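Local coordinates for TssK (Serratia sp. FS14, PDB 5Y0E), which is a trimeric baseplate component of the bacterial type VI secretion system, probably linking the baseplate to the membrane complex, at the interface of chains A and B. Numbering follows the deposited sequence. Chains: chain A/B, TssK.

The interface of chains A and B. Residues chain A 214, 218, 238, 242, 245; chain B 275, 280-282.
A:Asn242, on helix 229-253, meets B:Ser275 and B:Arg280 through its side-chain amide. ND2 donates to the hydroxyl OG of B:Ser275 at 2.8 Å, nearly straight (174° at H) and almost in the amide plane. It also donates to the backbone O of B:Arg280 at 2.9 Å, a more bent bond (143° at H) whose donor lies tilted from the carbonyl plane. The two bonds fix the rotation of the amide, and the carbonyl, which can only accept, favours ND2 on that side. With CG anti to its own carbonyl carbon (chi1 -80°), the amide reaches over to the 280-282 loop, and OD1 lies toward B:Thr281 CG2 and B:Pro282 CD.

The tightly packed part centres on B:Thr281, which buries 50 Å², the largest share in this patch. Its methyl CG2 sits over the groove between helices 197-222 and 229-253, over A:Ser214 CB at 3.8 Å, while its OG1 branch turns toward A:Ser218 at a doubtful spacing that supports no hydrogen bond. A:Ser218 OG is tied back to its own helix by a hydrogen bond to A:Ser214 O (2.8 Å).

The flanks are looser, with 14 to 21 Å² hidden on each of A:Leu238, A:Leu245, B:Arg280 and B:Pro282. A:Leu245 CD1 touches the proline ring at B:Pro282 CD (3.9 Å), their side chains meeting at a slant. At the other end A:Leu238 CD2 reaches B:Arg280 CB at 4.0 Å, crossing at about a right angle; beyond CB the arginine chain bends and carries its guanidinium away from chain A.

The patch docks the 280-282 loop and 3-10 helix 274-276 of one TssK subunit onto two helices of its neighbour, probably helping to hold the trimer together.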
# COMPACT_ATOMS: atom_id res chain seq x y z
N SER A 214 14.26 -3.00 13.39
CA SER A 214 14.74 -4.04 12.50
C SER A 214 16.19 -4.39 12.77
O SER A 214 16.56 -5.57 12.82
CB SER A 214 14.58 -3.55 11.07
OG SER A 214 14.47 -4.63 10.22
N SER A 218 16.95 -8.10 14.55
CA SER A 218 17.65 -9.04 13.72
C SER A 218 18.94 -9.49 14.35
O SER A 218 19.29 -10.62 14.29
CB SER A 218 17.93 -8.45 12.36
OG SER A 218 18.75 -7.35 12.47
N LEU A 238 9.57 -9.14 13.95
CA LEU A 238 10.54 -8.70 12.97
C LEU A 238 10.00 -8.90 11.55
O LEU A 238 10.16 -8.03 10.69
CB LEU A 238 11.84 -9.46 13.18
CG LEU A 238 12.96 -9.21 12.19
CD1 LEU A 238 13.39 -7.74 12.15
CD2 LEU A 238 14.13 -10.06 12.53
N ASN A 242 9.55 -6.12 8.96
CA ASN A 242 10.26 -6.20 7.68
C ASN A 242 9.34 -5.90 6.50
O ASN A 242 9.74 -5.20 5.58
CB ASN A 242 10.91 -7.56 7.54
CG ASN A 242 12.20 -7.65 8.29
OD1 ASN A 242 12.80 -6.65 8.61
ND2 ASN A 242 12.65 -8.86 8.56
N LEU A 245 9.18 -2.13 6.39
CA LEU A 245 10.38 -1.52 5.84
C LEU A 245 10.22 -1.23 4.35
O LEU A 245 10.59 -0.15 3.87
CB LEU A 245 11.56 -2.45 6.06
CG LEU A 245 12.39 -2.27 7.32
CD1 LEU A 245 13.59 -3.18 7.26
CD2 LEU A 245 12.81 -0.83 7.45
N SER B 275 13.32 -11.61 6.04
CA SER B 275 13.23 -12.19 7.37
C SER B 275 13.81 -13.58 7.43
O SER B 275 14.32 -14.01 8.47
CB SER B 275 11.78 -12.23 7.82
OG SER B 275 11.14 -10.99 7.63
N ARG B 280 18.25 -11.76 8.23
CA ARG B 280 17.00 -11.57 8.94
C ARG B 280 16.36 -10.23 8.60
O ARG B 280 15.23 -9.98 9.05
CB ARG B 280 17.15 -11.66 10.47
CG ARG B 280 16.84 -12.96 11.12
CD ARG B 280 17.43 -14.12 10.43
NE ARG B 280 17.40 -15.29 11.30
CZ ARG B 280 17.46 -16.53 10.85
NH1 ARG B 280 17.53 -16.76 9.55
NH2 ARG B 280 17.45 -17.54 11.70
N THR B 281 17.03 -9.35 7.87
CA THR B 281 16.55 -8.02 7.55
C THR B 281 17.04 -7.68 6.16
O THR B 281 18.07 -8.21 5.74
CB THR B 281 17.10 -6.99 8.53
OG1 THR B 281 16.94 -7.52 9.82
CG2 THR B 281 16.34 -5.78 8.49
N PRO B 282 16.36 -6.81 5.43
CA PRO B 282 16.92 -6.32 4.16
C PRO B 282 18.30 -5.72 4.34
O PRO B 282 18.60 -5.08 5.34
CB PRO B 282 15.90 -5.27 3.72
CG PRO B 282 14.62 -5.78 4.28
CD PRO B 282 14.95 -6.41 5.59